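Local coordinates for uncharacterized egV family protein COG1307 (Ruminococcus gnavus, PDB 3JR7) that is of unknown function but probably binds a fatty acid or similar lipid, at residues 50-55 and 68-73; 95-100 and 128-133; 235-240 and 269-274. All blocks are in the same frame, centred on the assembly; numbering follows the deposited sequence.

Interaction 1 of 3, residues 50-55 and 68-73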
loop_
_atom_site.group_PDB
_atom_site.type_symbol
_atom_site.label_atom_id
_atom_site.label_comp_id
_atom_site.label_asym_id
_atom_site.label_seq_id
_atom_site.Cartn_x
_atom_site.Cartn_y
_atom_site.Cartn_z
ATOM N N GLN A 50 6.619 -7.232 -15.003
ATOM C CA GLN A 50 7.452 -7.740 -16.095
ATOM C C GLN A 50 8.784 -8.292 -15.562
ATOM O O GLN A 50 9.569 -7.566 -14.955
ATOM C CB GLN A 50 7.695 -6.607 -17.098
ATOM C CG GLN A 50 6.347 -5.997 -17.596
ATOM C CD GLN A 50 5.860 -4.758 -16.796
ATOM O OE1 GLN A 50 6.668 -3.949 -16.326
ATOM N NE2 GLN A 50 4.543 -4.586 -16.709
ATOM N N ILE A 51 9.010 -9.587 -15.773
ATOM C CA ILE A 51 10.241 -10.267 -15.345
ATOM C C ILE A 51 10.721 -11.117 -16.535
ATOM O O ILE A 51 10.029 -12.029 -16.965
ATOM C CB ILE A 51 10.029 -11.195 -14.148
ATOM C CG1 ILE A 51 9.510 -10.410 -12.949
ATOM C CG2 ILE A 51 11.381 -11.873 -13.759
ATOM C CD1 ILE A 51 8.789 -11.249 -11.944
ATOM N N GLU A 52 11.857 -10.753 -17.087
ATOM C CA GLU A 52 12.382 -11.420 -18.301
ATOM C C GLU A 52 11.335 -11.337 -19.411
ATOM O O GLU A 52 11.023 -10.220 -19.816
ATOM C CB GLU A 52 12.866 -12.832 -17.959
ATOM C CG GLU A 52 14.109 -12.745 -17.098
ATOM C CD GLU A 52 14.636 -14.093 -16.604
ATOM O OE1 GLU A 52 13.834 -15.045 -16.348
ATOM O OE2 GLU A 52 15.875 -14.155 -16.445
ATOM N N ASP A 53 10.771 -12.450 -19.884
ATOM C CA ASP A 53 9.785 -12.395 -21.009
ATOM C C ASP A 53 8.389 -12.657 -20.549
ATOM O O ASP A 53 7.459 -12.843 -21.375
ATOM C CB ASP A 53 10.128 -13.441 -22.072
ATOM C CG ASP A 53 11.432 -13.147 -22.752
ATOM O OD1 ASP A 53 11.533 -12.082 -23.426
ATOM O OD2 ASP A 53 12.357 -13.984 -22.582
ATOM N N THR A 54 8.232 -12.729 -19.234
ATOM C CA THR A 54 6.947 -12.930 -18.664
ATOM C C THR A 54 6.390 -11.529 -18.356
ATOM O O THR A 54 7.081 -10.636 -17.885
ATOM C CB THR A 54 7.033 -13.800 -17.400
ATOM O OG1 THR A 54 7.700 -15.028 -17.726
ATOM C CG2 THR A 54 5.637 -14.076 -16.849
ATOM N N GLN A 55 5.138 -11.362 -18.701
ATOM C CA GLN A 55 4.426 -10.152 -18.453
ATOM C C GLN A 55 3.208 -10.662 -17.789
ATOM O O GLN A 55 2.479 -11.452 -18.412
ATOM C CB GLN A 55 3.974 -9.541 -19.748
ATOM C CG GLN A 55 4.910 -8.635 -20.374
ATOM C CD GLN A 55 4.311 -8.106 -21.654
ATOM O OE1 GLN A 55 3.072 -8.092 -21.814
ATOM N NE2 GLN A 55 5.166 -7.694 -22.587
ATOM N N LEU A 68 7.377 -15.325 -6.532
ATOM C CA LEU A 68 8.652 -15.358 -5.800
ATOM C C LEU A 68 9.663 -16.262 -6.494
ATOM O O LEU A 68 10.840 -15.963 -6.521
ATOM C CB LEU A 68 8.418 -15.845 -4.365
ATOM C CG LEU A 68 7.798 -14.821 -3.386
ATOM C CD1 LEU A 68 7.397 -15.441 -2.013
ATOM C CD2 LEU A 68 8.735 -13.594 -3.210
ATOM N N LEU A 69 9.195 -17.391 -7.031
ATOM C CA LEU A 69 10.109 -18.329 -7.732
ATOM C C LEU A 69 10.634 -17.703 -9.030
ATOM O O LEU A 69 11.820 -17.816 -9.354
ATOM C CB LEU A 69 9.393 -19.658 -8.038
ATOM C CG LEU A 69 9.210 -20.575 -6.813
ATOM C CD1 LEU A 69 8.249 -21.648 -7.153
ATOM C CD2 LEU A 69 10.565 -21.174 -6.301
ATOM N N LYS A 70 9.755 -17.005 -9.759
ATOM C CA LYS A 70 10.226 -16.306 -10.949
ATOM C C LYS A 70 11.253 -15.224 -10.615
ATOM O O LYS A 70 12.285 -15.067 -11.305
ATOM C CB LYS A 70 9.035 -15.732 -11.736
ATOM C CG LYS A 70 9.429 -15.049 -13.022
ATOM C CD LYS A 70 10.119 -16.017 -14.009
ATOM C CE LYS A 70 10.182 -15.428 -15.413
ATOM N NZ LYS A 70 10.656 -16.437 -16.409
ATOM N N ILE A 71 10.984 -14.445 -9.569
ATOM C CA ILE A 71 11.982 -13.461 -9.090
ATOM C C ILE A 71 13.311 -14.134 -8.738
ATOM O O ILE A 71 14.409 -13.632 -9.049
ATOM C CB ILE A 71 11.473 -12.660 -7.851
ATOM C CG1 ILE A 71 10.265 -11.755 -8.232
ATOM C CG2 ILE A 71 12.638 -11.865 -7.202
ATOM C CD1 ILE A 71 9.444 -11.294 -6.996
ATOM N N ALA A 72 13.220 -15.240 -8.022
ATOM C CA ALA A 72 14.449 -15.906 -7.535
ATOM C C ALA A 72 15.272 -16.437 -8.719
ATOM O O ALA A 72 16.507 -16.370 -8.718
ATOM C CB ALA A 72 14.084 -17.014 -6.568
ATOM N N GLU A 73 14.579 -16.934 -9.740
ATOM C CA GLU A 73 15.230 -17.486 -10.949
ATOM C C GLU A 73 15.817 -16.440 -11.842
ATOM O O GLU A 73 16.876 -16.648 -12.417
ATOM C CB GLU A 73 14.225 -18.270 -11.783
ATOM C CG GLU A 73 13.942 -19.586 -11.164
ATOM C CD GLU A 73 12.558 -20.112 -11.470
ATOM O OE1 GLU A 73 12.000 -19.790 -12.564
ATOM O OE2 GLU A 73 12.034 -20.826 -10.585
#

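Interaction 2 of 3, residues 95-100 and 128-133. With PO4 (phosphate ion), chain D.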
loop_
_atom_site.group_PDB
_atom_site.type_symbol
_atom_site.label_atom_id
_atom_site.label_comp_id
_atom_site.label_asym_id
_atom_site.label_seq_id
_atom_site.Cartn_x
_atom_site.Cartn_y
_atom_site.Cartn_z
ATOM N N ASP A 95 -22.808 2.225 -11.748
ATOM C CA ASP A 95 -24.013 2.747 -11.128
ATOM C C ASP A 95 -23.787 3.466 -9.792
ATOM O O ASP A 95 -24.732 4.062 -9.265
ATOM C CB ASP A 95 -25.023 1.581 -10.881
ATOM C CG ASP A 95 -25.702 1.122 -12.141
ATOM O OD1 ASP A 95 -25.617 1.797 -13.191
ATOM O OD2 ASP A 95 -26.348 0.065 -12.086
ATOM N N ALA A 96 -22.581 3.374 -9.222
ATOM C CA ALA A 96 -22.283 4.024 -7.939
ATOM C C ALA A 96 -22.210 5.518 -8.154
ATOM O O ALA A 96 -21.534 6.004 -9.073
ATOM C CB ALA A 96 -20.949 3.511 -7.294
ATOM N N GLU A 97 -22.858 6.258 -7.282
ATOM C CA GLU A 97 -22.838 7.713 -7.386
ATOM C C GLU A 97 -21.466 8.287 -7.029
ATOM O O GLU A 97 -20.993 9.227 -7.669
ATOM C CB GLU A 97 -23.880 8.301 -6.417
ATOM C CG GLU A 97 -23.918 9.809 -6.346
ATOM C CD GLU A 97 -24.934 10.302 -5.362
ATOM O OE1 GLU A 97 -25.120 9.665 -4.291
ATOM O OE2 GLU A 97 -25.547 11.337 -5.650
ATOM N N ARG A 98 -20.841 7.734 -6.002
ATOM C CA ARG A 98 -19.605 8.302 -5.478
ATOM C C ARG A 98 -18.453 7.339 -5.713
ATOM O O ARG A 98 -18.511 6.180 -5.319
ATOM C CB ARG A 98 -19.769 8.598 -3.986
ATOM C CG ARG A 98 -20.986 9.475 -3.687
ATOM C CD ARG A 98 -21.161 9.822 -2.227
ATOM N NE ARG A 98 -21.509 8.674 -1.430
ATOM C CZ ARG A 98 -22.717 8.068 -1.393
ATOM N NH1 ARG A 98 -23.726 8.494 -2.187
ATOM N NH2 ARG A 98 -22.920 7.025 -0.563
ATOM N N ILE A 99 -17.399 7.827 -6.357
ATOM C CA ILE A 99 -16.217 7.036 -6.651
ATOM C C ILE A 99 -14.997 7.562 -5.889
ATOM O O ILE A 99 -14.631 8.736 -6.004
ATOM C CB ILE A 99 -15.890 7.045 -8.134
ATOM C CG1 ILE A 99 -17.137 6.615 -8.939
ATOM C CG2 ILE A 99 -14.651 6.120 -8.409
ATOM C CD1 ILE A 99 -17.577 5.132 -8.726
ATOM N N TYR A 100 -14.369 6.678 -5.119
ATOM C CA TYR A 100 -13.174 7.020 -4.332
ATOM C C TYR A 100 -12.061 6.156 -4.863
ATOM O O TYR A 100 -12.229 4.961 -4.968
ATOM C CB TYR A 100 -13.402 6.701 -2.848
ATOM C CG TYR A 100 -14.570 7.404 -2.226
ATOM C CD1 TYR A 100 -14.479 8.745 -1.856
ATOM C CD2 TYR A 100 -15.759 6.727 -1.971
ATOM C CE1 TYR A 100 -15.555 9.406 -1.304
ATOM C CE2 TYR A 100 -16.854 7.381 -1.371
ATOM C CZ TYR A 100 -16.734 8.728 -1.050
ATOM O OH TYR A 100 -17.767 9.389 -0.468
ATOM N N GLU A 128 -19.898 15.193 -15.637
ATOM C CA GLU A 128 -19.492 15.349 -14.247
ATOM C C GLU A 128 -19.874 14.114 -13.392
ATOM O O GLU A 128 -20.928 13.565 -13.541
ATOM C CB GLU A 128 -20.156 16.622 -13.642
ATOM C CG GLU A 128 -19.604 17.926 -14.196
ATOM C CD GLU A 128 -20.207 19.204 -13.538
ATOM O OE1 GLU A 128 -21.293 19.129 -12.900
ATOM O OE2 GLU A 128 -19.560 20.287 -13.657
ATOM N N LYS A 129 -18.991 13.695 -12.494
ATOM C CA LYS A 129 -19.334 12.672 -11.507
ATOM C C LYS A 129 -18.504 12.960 -10.284
ATOM O O LYS A 129 -17.436 13.565 -10.391
ATOM C CB LYS A 129 -19.059 11.262 -12.054
ATOM C CG LYS A 129 -19.613 10.133 -11.186
ATOM C CD LYS A 129 -19.406 8.717 -11.781
ATOM C CE LYS A 129 -20.339 7.755 -11.098
ATOM N NZ LYS A 129 -20.042 6.362 -11.339
ATOM N N GLN A 130 -18.996 12.531 -9.112
ATOM C CA GLN A 130 -18.235 12.671 -7.895
ATOM C C GLN A 130 -17.184 11.573 -7.887
ATOM O O GLN A 130 -17.461 10.441 -7.519
ATOM C CB GLN A 130 -19.145 12.600 -6.664
ATOM C CG GLN A 130 -19.996 13.896 -6.439
ATOM C CD GLN A 130 -21.177 13.654 -5.490
ATOM O OE1 GLN A 130 -21.891 12.690 -5.623
ATOM N NE2 GLN A 130 -21.349 14.518 -4.530
ATOM N N ILE A 131 -15.978 11.942 -8.312
ATOM C CA ILE A 131 -14.823 11.076 -8.324
ATOM C C ILE A 131 -13.664 11.793 -7.620
ATOM O O ILE A 131 -13.314 12.931 -7.962
ATOM C CB ILE A 131 -14.364 10.780 -9.756
ATOM C CG1 ILE A 131 -15.502 10.168 -10.576
ATOM C CG2 ILE A 131 -13.153 9.816 -9.736
ATOM C CD1 ILE A 131 -15.248 10.189 -12.096
ATOM N N HIS A 132 -13.074 11.141 -6.638
ATOM C CA HIS A 132 -11.916 11.690 -5.950
ATOM C C HIS A 132 -10.805 10.676 -5.899
ATOM O O HIS A 132 -11.012 9.527 -5.478
ATOM C CB HIS A 132 -12.247 12.175 -4.529
ATOM C CG HIS A 132 -11.092 12.862 -3.881
ATOM N ND1 HIS A 132 -10.810 14.188 -4.106
ATOM C CD2 HIS A 132 -10.063 12.378 -3.139
ATOM C CE1 HIS A 132 -9.694 14.509 -3.465
ATOM N NE2 HIS A 132 -9.222 13.426 -2.875
ATOM N N VAL A 133 -9.608 11.098 -6.319
ATOM C CA VAL A 133 -8.420 10.261 -6.282
ATOM C C VAL A 133 -7.556 10.637 -5.021
ATOM O O VAL A 133 -7.109 11.794 -4.899
ATOM C CB VAL A 133 -7.578 10.423 -7.549
ATOM C CG1 VAL A 133 -6.365 9.507 -7.479
ATOM C CG2 VAL A 133 -8.417 10.093 -8.804
HETATM P P PO4 D . -23.329 14.103 -1.478
HETATM O O1 PO4 D . -23.522 13.137 -2.665
HETATM O O2 PO4 D . -22.495 13.407 -0.441
HETATM O O3 PO4 D . -22.568 15.325 -1.904
HETATM O O4 PO4 D . -24.631 14.619 -0.884
HETATM O O HOH W 1 -21.741 11.538 -8.737
#

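Interaction 3 of 3, residues 235-240 and 269-274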
loop_
_atom_site.group_PDB
_atom_site.type_symbol
_atom_site.label_atom_id
_atom_site.label_comp_id
_atom_site.label_asym_id
_atom_site.label_seq_id
_atom_site.Cartn_x
_atom_site.Cartn_y
_atom_site.Cartn_z
ATOM N N ASP A 235 9.914 0.470 17.858
ATOM C CA ASP A 235 10.176 1.702 18.566
ATOM C C ASP A 235 9.861 2.899 17.660
ATOM O O ASP A 235 9.272 3.859 18.150
ATOM C CB ASP A 235 11.613 1.811 19.065
ATOM C CG ASP A 235 11.946 0.790 20.137
ATOM O OD1 ASP A 235 11.037 0.324 20.850
ATOM O OD2 ASP A 235 13.151 0.456 20.267
ATOM N N CYS A 236 10.268 2.865 16.383
ATOM C CA CYS A 236 10.001 4.009 15.488
ATOM C C CYS A 236 8.511 4.252 15.352
ATOM O O CYS A 236 8.032 5.404 15.436
ATOM C CB CYS A 236 10.570 3.792 14.120
ATOM S SG CYS A 236 12.346 3.847 14.031
ATOM N N VAL A 237 7.758 3.182 15.160
ATOM C CA VAL A 237 6.311 3.299 15.000
ATOM C C VAL A 237 5.737 3.919 16.259
ATOM O O VAL A 237 4.935 4.869 16.199
ATOM C CB VAL A 237 5.638 1.944 14.776
ATOM C CG1 VAL A 237 4.144 2.132 14.674
ATOM C CG2 VAL A 237 6.234 1.228 13.540
ATOM N N ALA A 238 6.201 3.412 17.398
ATOM C CA ALA A 238 5.705 3.872 18.688
ATOM C C ALA A 238 6.044 5.343 18.967
ATOM O O ALA A 238 5.237 6.066 19.563
ATOM C CB ALA A 238 6.205 2.963 19.824
ATOM N N ALA A 239 7.223 5.787 18.526
ATOM C CA ALA A 239 7.639 7.193 18.712
ATOM C C ALA A 239 6.771 8.210 17.948
ATOM O O ALA A 239 6.676 9.357 18.356
ATOM C CB ALA A 239 9.108 7.374 18.322
ATOM N N ASP A 240 6.196 7.791 16.820
ATOM C CA ASP A 240 5.439 8.678 15.960
ATOM C C ASP A 240 3.944 8.577 16.232
ATOM O O ASP A 240 3.214 9.506 15.921
ATOM C CB ASP A 240 5.661 8.356 14.475
ATOM C CG ASP A 240 7.062 8.653 13.991
ATOM O OD1 ASP A 240 7.756 9.517 14.595
ATOM O OD2 ASP A 240 7.471 8.007 12.983
ATOM N N GLU A 269 3.119 -4.351 22.822
ATOM C CA GLU A 269 3.805 -4.018 24.038
ATOM C C GLU A 269 4.004 -2.497 24.203
ATOM O O GLU A 269 4.205 -2.014 25.337
ATOM C CB GLU A 269 5.188 -4.681 24.085
ATOM C CG GLU A 269 5.245 -6.179 24.106
ATOM C CD GLU A 269 6.686 -6.698 24.151
ATOM O OE1 GLU A 269 7.567 -6.288 23.326
ATOM O OE2 GLU A 269 6.938 -7.528 25.035
ATOM N N ARG A 270 4.035 -1.776 23.090
ATOM C CA ARG A 270 4.367 -0.370 23.059
ATOM C C ARG A 270 3.172 0.595 23.024
ATOM O O ARG A 270 3.303 1.684 23.474
ATOM C CB ARG A 270 5.346 -0.068 21.921
ATOM C CG ARG A 270 6.641 -0.813 22.040
ATOM C CD ARG A 270 7.405 -0.924 20.788
ATOM N NE ARG A 270 8.766 -1.244 21.117
ATOM C CZ ARG A 270 9.141 -2.371 21.682
ATOM N NH1 ARG A 270 10.385 -2.544 21.981
ATOM N NH2 ARG A 270 8.265 -3.311 21.945
ATOM N N PHE A 271 2.038 0.181 22.484
ATOM C CA PHE A 271 0.829 1.028 22.448
ATOM C C PHE A 271 -0.409 0.211 22.116
ATOM O O PHE A 271 -0.336 -0.856 21.502
ATOM C CB PHE A 271 0.952 2.193 21.448
ATOM C CG PHE A 271 1.321 1.771 20.030
ATOM C CD1 PHE A 271 0.327 1.472 19.090
ATOM C CD2 PHE A 271 2.641 1.695 19.652
ATOM C CE1 PHE A 271 0.648 1.110 17.776
ATOM C CE2 PHE A 271 2.998 1.338 18.349
ATOM C CZ PHE A 271 2.003 1.014 17.414
ATOM N N ALA A 272 -1.562 0.751 22.488
ATOM C CA ALA A 272 -2.834 0.067 22.283
ATOM C C ALA A 272 -3.508 0.644 21.034
ATOM O O ALA A 272 -3.648 1.851 20.898
ATOM C CB ALA A 272 -3.749 0.269 23.556
ATOM N N VAL A 273 -3.974 -0.206 20.143
ATOM C CA VAL A 273 -4.677 0.246 18.942
ATOM C C VAL A 273 -6.094 -0.224 18.995
ATOM O O VAL A 273 -6.407 -1.043 19.813
ATOM C CB VAL A 273 -4.056 -0.347 17.674
ATOM C CG1 VAL A 273 -2.736 0.310 17.391
ATOM C CG2 VAL A 273 -3.965 -1.865 17.801
ATOM N N LYS A 274 -6.943 0.261 18.094
ATOM C CA LYS A 274 -8.324 -0.142 18.088
ATOM C C LYS A 274 -8.379 -1.596 17.733
ATOM O O LYS A 274 -9.117 -2.364 18.346
ATOM C CB LYS A 274 -9.094 0.678 17.058
ATOM C CG LYS A 274 -10.611 0.354 17.034
ATOM C CD LYS A 274 -11.255 0.772 15.688
ATOM C CE LYS A 274 -11.390 2.268 15.564
ATOM N NZ LYS A 274 -11.342 2.704 14.111
#

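Interaction 1 of 3, residues 50-55 and 68-73
Lys-70 of helix 64-73 reaches across to Ile-51, Glu-52 and Thr-54, which sit at the tip of a beta hairpin. Strands 42-51 and 54-57 run antiparallel there and are joined by a type II' turn from Ile-51 to Thr-54, closed by paired backbone hydrogen bonds between those two residues. The lysine side chain illustrates how one long residue can present apolar and polar character in sequence. Its CB leads toward the hairpin, and CG stands anti to the backbone N (chi1 -177°), where it meets the isoleucine: CG lies 3.8 Å from Ile-51 CG2 and 4.0 Å from Ile-51 CD1. A bend follows at chi2 (61°), which turns CD away from a straight course. CE then comes to 3.4 Å from Thr-54 OG1 and 3.7 Å from the carbonyl O of Ile-51, so that both residues closing the turn meet it from the same side. At the tip, NZ makes a weak salt bridge to OE1 of Glu-52, whose side chain extends from within the turn. An alanine in place of Lys-70 would probably leave that carboxylate without its charged mate and open a gap beside Ile-51 CG2. Deeper in, Ile-51 is buried, and its CD1 also touches CG1 of Ile-71, although the CB of Ile-71 points away from the hairpin. Trp-56 of strand 54-57 touches both Ile-51 and Lys-70. The weak character of the outer bond shows in its length: Lys-70 NZ stands 3.5 Å from Glu-52 OE1.

Interaction 2 of 3, residues 95-100 and 128-133
Lys-129 lays its side chain across Ile-99 to reach the carbonyl of Ala-96, beside two parallel strands of a beta-alpha-beta unit. CG stands anti to the backbone N (chi1 -170°), and the extended chain beyond it delivers NZ to Ala-96 O at 2.7 Å, nearly in line with the C=O bond. Ile-99 turns CG1 and CD1 under that ammonium; a bent chi2 (-67°) keeps CD1 as near as CG1, each 3.8 Å from Lys-129 NZ. On the same sheet face, Ile-99 CB meets Ile-131 CG1, while the strands are joined by Ile-99 N to Gln-130 O and His-132 N to Ile-99 O. On the other face Gln-130 runs alongside Glu-97, pointing the same way, with OE1 3.6 Å from Glu-97 CG. Its NE2 holds a phosphate, probably from the crystallisation liquor, at 3.2 Å from O1 and, more weakly, by O3. One water links Glu-97 O and Gln-130 N. The bend of Arg-98 at chi3 sets NE for its salt bridge to Glu-154, while NH1 pairs with Asp-19. Lys-129 NZ also donates to the carbonyls of Tyr-92 and Cys-94, so three neutral oxygens meet its charge and probably tie the end of helix 85-92 and the following turn to Lys-129.

Interaction 3 of 3, residues 235-240 and 269-274
Ala-238 packs closely against Arg-270 and Phe-271, where helix 226-240 meets the end of helix 257-270 and the loop that follows it. The contact is a compact case of a surface interface with two unlike halves. In the close-packed half the methyl of Ala-238 meets two neighbours on one side: its CB is 3.8 Å from Arg-270 CB and equally far from Phe-271 CD2. Phe-271 CG sits between the backbone N and the carbonyl carbon (chi1 54°), the crowded position, which starts the ring toward the helix. Phe-271 CE2 approaches Ala-238 CA, and Phe-271 CZ lies 3.7 Å from CG1 of the buried Val-237, whose side chain crosses that of the phenylalanine at about a right angle. Leu-249, Val-241 and Ala-244 also touch the ring. The solvent side is polar and rests on one carboxylate oxygen. Here Asp-235, exposed to solvent, swings its carboxylate back toward Arg-270, although its CB points away. A single oxygen takes both bonds: NE of Arg-270 lies 2.8 Å from Asp-235 OD1 with a fairly straight N-H (162°), and NH1 adds a longer, more bent one. The two donors use the anti and syn sides of OD1, and come from the same face, each 28° out of the carboxylate plane. Arg-270 NH2 turns instead to the carbonyl of Leu-266 and, weakly, to Glu-269. Such packing of a helix against another's end and the loop after it, edged by a salt-bridge network, joins a neighbouring helix to the beta-alpha-beta connection formed by strand 248-253, helix 257-270 and strand 275-280.

The three contacts are spread widely over one chain and follow one another in sequence without interleaving. Interactions 1 and 2 both reach the same mixed sheet, at the hairpin of strands 42-51 and 54-57 and at the parallel pair 98-103 and 130-135, yet their centres are 36 Å apart. Interaction 3 belongs with the other mixed sheet, on the opposite side of the chain's centre from interaction 1. Even interactions 2 and 3 keep about 17 Å between nearest atoms, so none touches another. The polyether found in this crystal lies in a pocket drawn from 18 residues between positions 47 and 295, a span that encloses all three contacts in sequence.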